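Local coordinates for protein glucanase (Klebsiella pneumoniae, PDB 5GY3) that probably cleaves internal beta-1,4-glucosidic bonds in cellulose, lichenin and cereal beta-D-glucans as a family 8 glycoside hydrolase, at residues 251-256 / 260-265; 245-250 / 273-278; 52-57 / 69-74; 26-31 / 291-296. One frame throughout, in Å; residues are numbered along the deposited sequence.

Contact 1 of 4, residues 251-256 / 260-265; sequences PAWINV and EVAPWY
E260 O receives the shortest bond of this contact, from N255 N at 2.7 Å, and the donor lies nearly along the C=O axis. A262 N then gives to W253 O at 2.9 Å, tilted from the carbonyl plane, while A252 N reaches W264 O at 2.9 Å within it. The two runs are roughly antiparallel, their directions 153° apart, but the pairing slips by one residue between I254-V261 and P251-Y265. Two alanines suit the sites beside the tryptophans, since a bare methyl can lie close over an indole face. A262 CB sits 3.4 Å from the centroid of the five-membered ring of W253, and A252 CB lies 3.5 Å from that of the six-membered ring of W264. W253 CG stands between its backbone N and carbonyl carbon (chi1 51°), which lays the indole over A262. One water accepts from both indoles, at 3.0 Å from W253 NE1 and 3.1 Å from W264 NE1. P251 CB meets V261 CB at 3.7 Å. N255 OD1 takes S257 N and T258 N of the intervening turn, while I254 pairs through its backbone with M214, joining strand 254-255 to strand 213-214, from which R213 makes a cation-pi contact with W253.

Contact 2 of 4, residues 245-250 / 273-278; sequences YPRLQT and VRDLTL
D275 presents both carboxylate oxygens to R247, which grips them side-on. R247 NE gives to D275 OD1 and R247 NH2 to D275 OD2, each at 2.9 Å; both bonds are nearly straight, and each oxygen accepts on its syn lone pair. The guanidinium and carboxylate planes are only 12° apart, as this two-point pairing favours, and the two bonds together hold the carboxylate against turning. The extended chain of R247 is what lets a residue of the loop reach the helix. D275 OD1 carries a second donor, R274 NH2 at 2.9 Å, which arrives nearly along the C-O bond and tilted from its own guanidinium plane. R274 NH2 also forms a salt bridge with E280, so two carboxylates probably balance the two neighbouring arginines.

R274 bends at its second torsion (chi2 -91°), turning its guanidinium across the R247 chain, the two guanidinium planes standing 83° apart. R247 CB lies over one face, 3.4 Å from R274 NH1, and L278 CD1 lies over the opposite face, so the flat cation is sandwiched between aliphatic groups. Its remaining polar edge is tied to the loop through water: one water accepts from R274 NE at 2.6 Å and donates to T250 OG1, another accepts from R274 NH1 at 3.0 Å and donates to Y245 O. T250 OG1 in turn gives to P246 O at 2.9 Å, fastening the turn on itself. The whole is a salt-bridge network with a bidentate arginine-carboxylate pair at its centre, joining the 245-250 loop to helix 268-278, away from the predicted nucleophile.

Contact 3 of 4, residues 52-57 / 69-74; sequences WQWTDS and WRYNPV
W54 and Y71 both swing CG away from their own backbone nitrogens, with chi1 at -179° in each, an arrangement that sends the indole off its helix and the phenol off its short strand on courses that meet. The second torsion of W54, near a right angle (88°), turns the indole so that the rim of its six-membered ring leads. That rim strikes the face of the tyrosine ring in a T-shaped (edge-to-face) stack, the centroids 5.1 Å apart and the planes at 89°.

The touch is made by the benzo corner of the tryptophan. W54 CZ2 stands over one face of the phenol, displaced from its middle, at 3.6 Å from Y71 CG and 3.7 Å from Y71 CD2. Its neighbour W54 CH2 continues past the ring to Y71 CB, again at 3.7 Å. The weakly positive C-H rim of the indole thus faces the electron-rich face of the phenol, the favourable sense of such a pair. Both residues also carry a polar group, and a single water joins the two: it accepts from W54 NE1 at 2.9 Å, in the indole plane, and lies 3.1 Å from Y71 OH. Large amphipathic rings suit this place because they pack as hydrocarbon while keeping one polar atom for the water.

Around the pair, W54 also packs on Q32 of helix 29-41, and Y71 lies against T58 and L59, a turn further along the helix that carries W54. Y71 pairs through its backbone with S27, so the stack sets helix 45-59 against the two-stranded antiparallel sheet of 27-28 and 70-71.

Contact 4 of 4, residues 26-31 / 291-296; sequences VSHTEG and DDYYSA
The start of helix 29-41 lies beside the predicted nucleophile D87, whose side chain is about 4 Å from that of E30 at their nearest atoms, and here it meets the first turn of helix 293-307. The joining bond is Y293 OH to E30 OE2, 3.0 Å long, received on the anti lone pair of the carboxylate. OE2 sits at the edge of the phenol ring, near its plane, and the carboxylate is turned almost parallel to that ring (13° apart). One oxygen of E30 is thereby held by the hydroxyl of a tyrosine, a side chain long enough to reach over from the other helix, which probably limits how the carboxylate can turn beside D87.

Two further groups crowd that hydroxyl. H28 CE1 comes within 3.3 Å of Y293 OH, the oxygen lying near the imidazole plane, and G31 CA approaches to 3.2 Å; glycine suits position 31, since a side chain there would point toward Y293 and run into the H28 ring. H28 is the N-cap of its helix: its first torsion (chi1 38°) places CG between backbone N and carbonyl carbon, folding the ring back so that ND1 accepts from G31 N at 2.9 Å. Its NE2 is hydrogen-bonded to D20, and the ring is thus pinned at both nitrogens. The opposing helix is capped as well, by D292 OD1 accepting from S295 N at 2.9 Å. An aspartate's short side chain can curl onto backbone N-H groups at a helix start.

Y293 also packs on Y7 and F11 of helix 2-11 and on F34 of helix 29-41. Its ring is therefore buried where helix 293-307 meets two helices from the N-terminal part of the chain.

From the N terminus, 26-31 comes first, and its partner 291-296 is near the other end: contact 4 closes a loop holding all the rest. Inside it, contact 3 closes a short excursion between helix 45-59 and strand 70-71. Much later, contact 2 bridges a loop to helix 268-278, and contact 1 closes a smaller turn within that span. No contacts cross. Contacts 3 and 4 share the little sheet, where W69 O probably accepts a hydrogen bond from T29 N. Contacts 1 and 2 also touch, the ring of Y265 packing on L248 and Q249. Contacts 2 and 3 lie on opposite sides of the chain's centre, their own centres about 34 Å apart.

Contact 1 of 4, residues 251-256 / 260-265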
# COMPACT_ATOMS: atom_id res chain seq x y z
N PRO A 251 2.13 6.61 -19.96
CA PRO A 251 2.39 7.76 -19.08
C PRO A 251 2.45 7.34 -17.62
O PRO A 251 1.70 6.47 -17.17
CB PRO A 251 1.20 8.69 -19.35
CG PRO A 251 0.75 8.31 -20.75
CD PRO A 251 0.96 6.83 -20.83
N ALA A 252 3.37 7.96 -16.88
CA ALA A 252 3.57 7.60 -15.48
C ALA A 252 2.42 8.08 -14.59
O ALA A 252 2.25 7.55 -13.49
CB ALA A 252 4.88 8.18 -14.95
N TRP A 253 1.67 9.10 -15.02
CA TRP A 253 0.46 9.50 -14.32
C TRP A 253 -0.54 10.06 -15.32
O TRP A 253 -0.19 10.41 -16.45
CB TRP A 253 0.74 10.54 -13.21
CG TRP A 253 1.54 11.77 -13.61
CD1 TRP A 253 2.88 11.98 -13.38
CD2 TRP A 253 1.05 12.96 -14.25
NE1 TRP A 253 3.25 13.22 -13.86
CE2 TRP A 253 2.15 13.84 -14.39
CE3 TRP A 253 -0.20 13.37 -14.71
CZ2 TRP A 253 2.03 15.09 -15.00
CZ3 TRP A 253 -0.32 14.62 -15.31
CH2 TRP A 253 0.80 15.47 -15.44
N ILE A 254 -1.80 10.15 -14.88
CA ILE A 254 -2.82 10.87 -15.64
C ILE A 254 -3.64 11.72 -14.68
O ILE A 254 -4.00 11.28 -13.59
CB ILE A 254 -3.72 9.91 -16.46
CG1 ILE A 254 -4.87 10.69 -17.11
CG2 ILE A 254 -4.28 8.78 -15.59
CD1 ILE A 254 -5.62 9.91 -18.17
N ASN A 255 -3.90 12.97 -15.08
CA ASN A 255 -4.86 13.81 -14.36
C ASN A 255 -6.26 13.34 -14.76
O ASN A 255 -6.66 13.49 -15.92
CB ASN A 255 -4.62 15.27 -14.71
CG ASN A 255 -5.55 16.22 -13.96
OD1 ASN A 255 -6.76 16.00 -13.87
ND2 ASN A 255 -4.97 17.29 -13.43
N VAL A 256 -7.00 12.76 -13.82
CA VAL A 256 -8.27 12.13 -14.20
C VAL A 256 -9.37 13.15 -14.37
O VAL A 256 -10.44 12.82 -14.91
CB VAL A 256 -8.70 11.04 -13.19
CG1 VAL A 256 -7.63 9.93 -13.11
CG2 VAL A 256 -8.96 11.64 -11.82
N GLU A 260 -5.08 15.25 -18.88
CA GLU A 260 -3.67 15.47 -19.14
C GLU A 260 -2.85 14.29 -18.62
O GLU A 260 -3.11 13.78 -17.53
CB GLU A 260 -3.20 16.76 -18.48
CG GLU A 260 -1.71 17.04 -18.67
CD GLU A 260 -1.19 18.18 -17.80
OE1 GLU A 260 -1.91 18.63 -16.88
OE2 GLU A 260 -0.04 18.62 -18.03
N VAL A 261 -1.84 13.87 -19.40
CA VAL A 261 -0.99 12.75 -18.99
C VAL A 261 0.44 13.23 -18.80
O VAL A 261 0.86 14.28 -19.31
CB VAL A 261 -1.01 11.57 -19.99
CG1 VAL A 261 -2.40 11.01 -20.15
CG2 VAL A 261 -0.43 12.00 -21.34
N ALA A 262 1.19 12.44 -18.04
CA ALA A 262 2.60 12.71 -17.82
C ALA A 262 3.34 12.69 -19.16
O ALA A 262 3.02 11.87 -20.02
CB ALA A 262 3.23 11.68 -16.89
N PRO A 263 4.33 13.56 -19.36
CA PRO A 263 5.14 13.49 -20.57
C PRO A 263 6.25 12.45 -20.50
O PRO A 263 7.07 12.37 -21.42
CB PRO A 263 5.72 14.91 -20.66
CG PRO A 263 5.91 15.29 -19.24
CD PRO A 263 4.69 14.72 -18.52
N TRP A 264 6.31 11.67 -19.43
CA TRP A 264 7.30 10.62 -19.32
C TRP A 264 6.60 9.33 -18.90
O TRP A 264 5.44 9.34 -18.46
CB TRP A 264 8.42 11.01 -18.35
CG TRP A 264 7.95 11.31 -16.97
CD1 TRP A 264 7.36 12.47 -16.54
CD2 TRP A 264 8.01 10.43 -15.85
NE1 TRP A 264 7.06 12.36 -15.20
CE2 TRP A 264 7.45 11.13 -14.75
CE3 TRP A 264 8.48 9.13 -15.66
CZ2 TRP A 264 7.35 10.56 -13.49
CZ3 TRP A 264 8.39 8.57 -14.40
CH2 TRP A 264 7.82 9.29 -13.33
N TYR A 265 7.32 8.23 -19.06
CA TYR A 265 6.72 6.91 -19.14
C TYR A 265 7.09 6.01 -17.97
O TYR A 265 8.17 6.13 -17.39
CB TYR A 265 7.13 6.21 -20.43
CG TYR A 265 6.87 7.02 -21.67
CD1 TYR A 265 5.68 7.71 -21.84
CD2 TYR A 265 7.83 7.09 -22.68
CE1 TYR A 265 5.44 8.46 -23.00
CE2 TYR A 265 7.60 7.82 -23.83
CZ TYR A 265 6.41 8.51 -23.98
OH TYR A 265 6.20 9.23 -25.14
O HOH W 1 5.75 14.94 -13.98

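Contact 2 of 4, residues 245-250 / 273-278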
# COMPACT_ATOMS: atom_id res chain seq x y z
N TYR A 245 -1.85 2.22 -24.60
CA TYR A 245 -0.51 2.77 -24.79
C TYR A 245 0.48 1.67 -25.14
O TYR A 245 0.29 0.52 -24.74
CB TYR A 245 -0.02 3.50 -23.53
CG TYR A 245 -0.75 4.79 -23.26
CD1 TYR A 245 -0.44 5.94 -23.97
CD2 TYR A 245 -1.77 4.85 -22.30
CE1 TYR A 245 -1.11 7.11 -23.74
CE2 TYR A 245 -2.44 6.03 -22.07
CZ TYR A 245 -2.11 7.16 -22.79
OH TYR A 245 -2.76 8.35 -22.59
N PRO A 246 1.55 2.00 -25.86
CA PRO A 246 2.66 1.05 -26.00
C PRO A 246 3.27 0.75 -24.63
O PRO A 246 3.35 1.63 -23.77
CB PRO A 246 3.66 1.79 -26.91
CG PRO A 246 2.86 2.84 -27.60
CD PRO A 246 1.76 3.23 -26.65
N ARG A 247 3.67 -0.50 -24.44
CA ARG A 247 4.22 -0.93 -23.16
C ARG A 247 5.28 0.03 -22.63
O ARG A 247 5.28 0.38 -21.45
CB ARG A 247 4.80 -2.34 -23.27
CG ARG A 247 5.61 -2.74 -22.05
CD ARG A 247 6.00 -4.20 -22.09
NE ARG A 247 6.66 -4.59 -20.85
CZ ARG A 247 7.97 -4.51 -20.64
NH1 ARG A 247 8.76 -4.06 -21.60
NH2 ARG A 247 8.48 -4.89 -19.48
N LEU A 248 6.19 0.47 -23.50
CA LEU A 248 7.30 1.33 -23.10
C LEU A 248 6.98 2.82 -23.21
O LEU A 248 7.85 3.65 -22.92
CB LEU A 248 8.55 1.00 -23.92
CG LEU A 248 9.11 -0.41 -23.74
CD1 LEU A 248 10.32 -0.64 -24.65
CD2 LEU A 248 9.49 -0.66 -22.29
N GLN A 249 5.76 3.17 -23.61
CA GLN A 249 5.34 4.57 -23.70
C GLN A 249 4.02 4.78 -22.98
O GLN A 249 3.11 5.44 -23.48
CB GLN A 249 5.21 5.01 -25.16
CG GLN A 249 6.50 5.02 -25.94
CD GLN A 249 6.27 5.37 -27.40
OE1 GLN A 249 6.28 4.50 -28.27
NE2 GLN A 249 6.04 6.65 -27.67
N THR A 250 3.90 4.23 -21.77
CA THR A 250 2.72 4.43 -20.95
C THR A 250 2.97 5.57 -19.98
O THR A 250 3.94 5.51 -19.22
CB THR A 250 2.41 3.16 -20.17
OG1 THR A 250 2.23 2.08 -21.10
CG2 THR A 250 1.13 3.34 -19.34
N VAL A 273 4.20 -3.06 -12.43
CA VAL A 273 2.76 -3.08 -12.14
C VAL A 273 1.95 -3.14 -13.43
O VAL A 273 0.93 -3.83 -13.51
CB VAL A 273 2.36 -1.87 -11.28
CG1 VAL A 273 0.83 -1.77 -11.15
CG2 VAL A 273 3.00 -1.97 -9.91
N ARG A 274 2.38 -2.40 -14.46
CA ARG A 274 1.69 -2.48 -15.75
C ARG A 274 1.70 -3.91 -16.29
O ARG A 274 0.67 -4.42 -16.73
CB ARG A 274 2.34 -1.50 -16.75
CG ARG A 274 1.73 -1.51 -18.16
CD ARG A 274 2.47 -2.50 -19.03
NE ARG A 274 2.00 -2.49 -20.41
CZ ARG A 274 2.15 -3.53 -21.22
NH1 ARG A 274 1.72 -3.47 -22.48
NH2 ARG A 274 2.73 -4.63 -20.76
N ASP A 275 2.87 -4.57 -16.26
CA ASP A 275 2.97 -5.94 -16.75
C ASP A 275 2.08 -6.87 -15.95
O ASP A 275 1.40 -7.74 -16.52
CB ASP A 275 4.42 -6.44 -16.69
CG ASP A 275 5.31 -5.84 -17.78
OD1 ASP A 275 4.80 -5.27 -18.76
OD2 ASP A 275 6.55 -5.95 -17.64
N LEU A 276 2.07 -6.71 -14.63
CA LEU A 276 1.19 -7.51 -13.79
C LEU A 276 -0.27 -7.29 -14.16
O LEU A 276 -1.05 -8.24 -14.27
CB LEU A 276 1.42 -7.19 -12.31
CG LEU A 276 0.56 -7.95 -11.29
CD1 LEU A 276 0.83 -9.46 -11.34
CD2 LEU A 276 0.78 -7.42 -9.89
N THR A 277 -0.66 -6.02 -14.37
CA THR A 277 -2.06 -5.72 -14.64
C THR A 277 -2.53 -6.36 -15.93
O THR A 277 -3.67 -6.84 -16.02
CB THR A 277 -2.26 -4.20 -14.69
OG1 THR A 277 -1.88 -3.65 -13.42
CG2 THR A 277 -3.72 -3.83 -14.99
N LEU A 278 -1.68 -6.37 -16.95
CA LEU A 278 -2.05 -6.92 -18.25
C LEU A 278 -1.74 -8.41 -18.37
O LEU A 278 -2.04 -9.00 -19.41
CB LEU A 278 -1.35 -6.14 -19.37
CG LEU A 278 -1.74 -4.67 -19.53
CD1 LEU A 278 -1.19 -4.07 -20.82
CD2 LEU A 278 -3.25 -4.50 -19.44
O HOH W 2 -0.27 -1.96 -24.13
O HOH W 3 0.93 -0.28 -21.26

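Contact 3 of 4, residues 52-57 / 69-74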
# COMPACT_ATOMS: atom_id res chain seq x y z
N TRP A 52 11.12 -5.34 12.23
CA TRP A 52 9.99 -5.25 13.15
C TRP A 52 10.42 -4.64 14.49
O TRP A 52 9.71 -3.80 15.04
CB TRP A 52 9.37 -6.64 13.34
CG TRP A 52 8.35 -6.73 14.44
CD1 TRP A 52 8.28 -7.68 15.43
CD2 TRP A 52 7.23 -5.85 14.66
NE1 TRP A 52 7.21 -7.44 16.25
CE2 TRP A 52 6.55 -6.32 15.80
CE3 TRP A 52 6.76 -4.70 14.01
CZ2 TRP A 52 5.41 -5.68 16.30
CZ3 TRP A 52 5.63 -4.07 14.51
CH2 TRP A 52 4.97 -4.56 15.65
N GLN A 53 11.58 -5.05 15.00
CA GLN A 53 12.07 -4.49 16.25
C GLN A 53 12.25 -2.97 16.16
O GLN A 53 11.88 -2.25 17.09
CB GLN A 53 13.39 -5.16 16.64
CG GLN A 53 14.18 -4.46 17.75
CD GLN A 53 15.55 -5.10 17.98
OE1 GLN A 53 16.13 -5.69 17.06
NE2 GLN A 53 16.08 -4.98 19.20
N TRP A 54 12.80 -2.48 15.05
CA TRP A 54 12.95 -1.03 14.93
C TRP A 54 11.58 -0.36 14.82
O TRP A 54 11.32 0.66 15.48
CB TRP A 54 13.83 -0.66 13.74
CG TRP A 54 13.98 0.83 13.65
CD1 TRP A 54 14.92 1.61 14.27
CD2 TRP A 54 13.12 1.74 12.94
NE1 TRP A 54 14.71 2.94 13.98
CE2 TRP A 54 13.61 3.04 13.17
CE3 TRP A 54 11.99 1.57 12.13
CZ2 TRP A 54 13.00 4.17 12.60
CZ3 TRP A 54 11.40 2.69 11.57
CH2 TRP A 54 11.91 3.97 11.81
N THR A 55 10.69 -0.92 14.01
CA THR A 55 9.36 -0.35 13.83
C THR A 55 8.62 -0.25 15.15
O THR A 55 8.06 0.79 15.50
CB THR A 55 8.57 -1.20 12.84
OG1 THR A 55 9.32 -1.33 11.63
CG2 THR A 55 7.20 -0.58 12.56
N ASP A 56 8.60 -1.35 15.90
CA ASP A 56 7.84 -1.39 17.14
C ASP A 56 8.46 -0.45 18.17
O ASP A 56 7.76 0.39 18.75
CB ASP A 56 7.77 -2.83 17.65
CG ASP A 56 6.85 -2.97 18.85
OD1 ASP A 56 5.86 -2.23 18.94
OD2 ASP A 56 7.14 -3.84 19.71
N SER A 57 9.77 -0.54 18.38
CA SER A 57 10.38 0.27 19.42
C SER A 57 10.37 1.76 19.07
O SER A 57 10.26 2.60 19.97
CB SER A 57 11.81 -0.20 19.71
OG SER A 57 12.61 -0.09 18.56
N TRP A 69 3.75 7.50 11.33
CA TRP A 69 3.96 7.00 9.97
C TRP A 69 5.33 7.33 9.40
O TRP A 69 5.78 6.62 8.50
CB TRP A 69 2.88 7.53 9.02
CG TRP A 69 3.08 8.96 8.58
CD1 TRP A 69 2.80 10.09 9.30
CD2 TRP A 69 3.59 9.41 7.31
NE1 TRP A 69 3.11 11.22 8.56
CE2 TRP A 69 3.59 10.82 7.34
CE3 TRP A 69 4.04 8.76 6.15
CZ2 TRP A 69 4.03 11.59 6.25
CZ3 TRP A 69 4.48 9.52 5.08
CH2 TRP A 69 4.47 10.92 5.14
N ARG A 70 6.01 8.36 9.89
CA ARG A 70 7.22 8.86 9.24
C ARG A 70 8.33 9.10 10.26
O ARG A 70 8.07 9.60 11.37
CB ARG A 70 6.91 10.15 8.48
CG ARG A 70 8.04 10.66 7.59
CD ARG A 70 7.50 11.82 6.75
NE ARG A 70 8.54 12.53 6.00
CZ ARG A 70 9.28 13.51 6.52
NH1 ARG A 70 9.12 13.86 7.79
NH2 ARG A 70 10.19 14.12 5.77
N TYR A 71 9.56 8.78 9.87
CA TYR A 71 10.74 8.97 10.70
C TYR A 71 11.78 9.73 9.89
O TYR A 71 12.27 9.22 8.87
CB TYR A 71 11.30 7.61 11.16
CG TYR A 71 12.52 7.71 12.06
CD1 TYR A 71 12.38 7.86 13.43
CD2 TYR A 71 13.80 7.64 11.53
CE1 TYR A 71 13.48 7.94 14.26
CE2 TYR A 71 14.92 7.71 12.35
CZ TYR A 71 14.75 7.86 13.71
OH TYR A 71 15.85 7.94 14.53
N ASN A 72 12.10 10.95 10.32
CA ASN A 72 13.09 11.78 9.63
C ASN A 72 14.35 11.88 10.48
O ASN A 72 14.37 12.62 11.48
CB ASN A 72 12.53 13.17 9.33
CG ASN A 72 13.49 14.04 8.52
OD1 ASN A 72 14.60 13.62 8.19
ND2 ASN A 72 13.05 15.24 8.16
N PRO A 73 15.43 11.17 10.13
CA PRO A 73 16.59 11.09 11.04
C PRO A 73 17.37 12.39 11.17
O PRO A 73 18.13 12.53 12.13
CB PRO A 73 17.45 9.99 10.40
CG PRO A 73 17.11 10.03 8.95
CD PRO A 73 15.64 10.39 8.89
N VAL A 74 17.21 13.34 10.25
CA VAL A 74 17.92 14.62 10.36
C VAL A 74 17.08 15.68 11.06
O VAL A 74 17.60 16.77 11.36
CB VAL A 74 18.35 15.15 8.99
CG1 VAL A 74 19.02 14.05 8.18
CG2 VAL A 74 17.17 15.75 8.24
O HOH W 4 16.50 4.97 14.89

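Contact 4 of 4, residues 26-31 / 291-296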
# COMPACT_ATOMS: atom_id res chain seq x y z
N VAL A 26 14.34 9.27 4.54
CA VAL A 26 13.40 9.07 5.64
C VAL A 26 12.96 7.62 5.66
O VAL A 26 13.20 6.87 4.71
CB VAL A 26 12.18 10.01 5.55
CG1 VAL A 26 12.60 11.47 5.67
CG2 VAL A 26 11.40 9.75 4.27
N SER A 27 12.31 7.23 6.75
CA SER A 27 11.68 5.93 6.88
C SER A 27 10.20 6.12 7.16
O SER A 27 9.79 7.15 7.70
CB SER A 27 12.31 5.11 8.00
OG SER A 27 13.66 4.78 7.70
N HIS A 28 9.39 5.14 6.78
CA HIS A 28 7.96 5.25 7.02
C HIS A 28 7.36 3.86 7.17
O HIS A 28 8.01 2.85 6.89
CB HIS A 28 7.27 6.05 5.92
CG HIS A 28 7.81 5.79 4.55
ND1 HIS A 28 7.70 4.57 3.92
CD2 HIS A 28 8.46 6.61 3.68
CE1 HIS A 28 8.26 4.64 2.73
NE2 HIS A 28 8.73 5.86 2.56
N THR A 29 6.11 3.83 7.62
CA THR A 29 5.50 2.53 7.91
C THR A 29 5.20 1.76 6.63
O THR A 29 5.23 0.52 6.65
CB THR A 29 4.26 2.70 8.78
OG1 THR A 29 3.41 3.72 8.23
CG2 THR A 29 4.68 3.13 10.17
N GLU A 30 4.93 2.45 5.52
CA GLU A 30 4.88 1.76 4.24
C GLU A 30 6.19 1.03 3.96
O GLU A 30 6.19 -0.14 3.57
CB GLU A 30 4.57 2.76 3.11
CG GLU A 30 4.85 2.19 1.73
CD GLU A 30 4.89 3.25 0.64
OE1 GLU A 30 3.86 3.92 0.44
OE2 GLU A 30 5.96 3.41 0.00
N GLY A 31 7.32 1.72 4.14
CA GLY A 31 8.60 1.10 3.86
C GLY A 31 8.92 -0.06 4.79
O GLY A 31 9.39 -1.11 4.34
N ASP A 291 17.07 1.94 -10.06
CA ASP A 291 15.88 1.87 -9.22
C ASP A 291 16.08 2.70 -7.95
O ASP A 291 17.09 2.55 -7.26
CB ASP A 291 15.55 0.44 -8.83
CG ASP A 291 14.98 -0.36 -9.96
OD1 ASP A 291 14.16 0.17 -10.75
OD2 ASP A 291 15.35 -1.55 -10.07
N ASP A 292 15.10 3.55 -7.63
CA ASP A 292 15.06 4.17 -6.32
C ASP A 292 14.34 3.22 -5.35
O ASP A 292 13.95 2.11 -5.73
CB ASP A 292 14.41 5.56 -6.38
CG ASP A 292 12.99 5.57 -6.95
OD1 ASP A 292 12.39 4.51 -7.23
OD2 ASP A 292 12.45 6.68 -7.12
N TYR A 293 14.16 3.65 -4.09
CA TYR A 293 13.48 2.82 -3.10
C TYR A 293 12.12 2.37 -3.61
O TYR A 293 11.75 1.19 -3.52
CB TYR A 293 13.29 3.56 -1.76
CG TYR A 293 12.01 3.14 -1.05
CD1 TYR A 293 11.95 1.96 -0.29
CD2 TYR A 293 10.84 3.90 -1.16
CE1 TYR A 293 10.75 1.56 0.34
CE2 TYR A 293 9.65 3.51 -0.54
CZ TYR A 293 9.61 2.34 0.20
OH TYR A 293 8.42 1.97 0.80
N TYR A 294 11.37 3.32 -4.17
CA TYR A 294 10.00 3.07 -4.59
C TYR A 294 9.94 2.04 -5.71
O TYR A 294 9.13 1.10 -5.67
CB TYR A 294 9.41 4.41 -5.03
CG TYR A 294 8.02 4.35 -5.58
CD1 TYR A 294 6.93 4.43 -4.74
CD2 TYR A 294 7.80 4.25 -6.94
CE1 TYR A 294 5.65 4.38 -5.24
CE2 TYR A 294 6.53 4.20 -7.45
CZ TYR A 294 5.46 4.26 -6.59
OH TYR A 294 4.19 4.21 -7.12
N SER A 295 10.79 2.20 -6.74
CA SER A 295 10.80 1.27 -7.86
C SER A 295 11.26 -0.11 -7.42
O SER A 295 10.65 -1.12 -7.78
CB SER A 295 11.69 1.80 -8.99
OG SER A 295 11.79 0.87 -10.07
N ALA A 296 12.33 -0.16 -6.63
CA ALA A 296 12.84 -1.44 -6.14
C ALA A 296 11.78 -2.19 -5.33
O ALA A 296 11.65 -3.42 -5.44
CB ALA A 296 14.09 -1.22 -5.28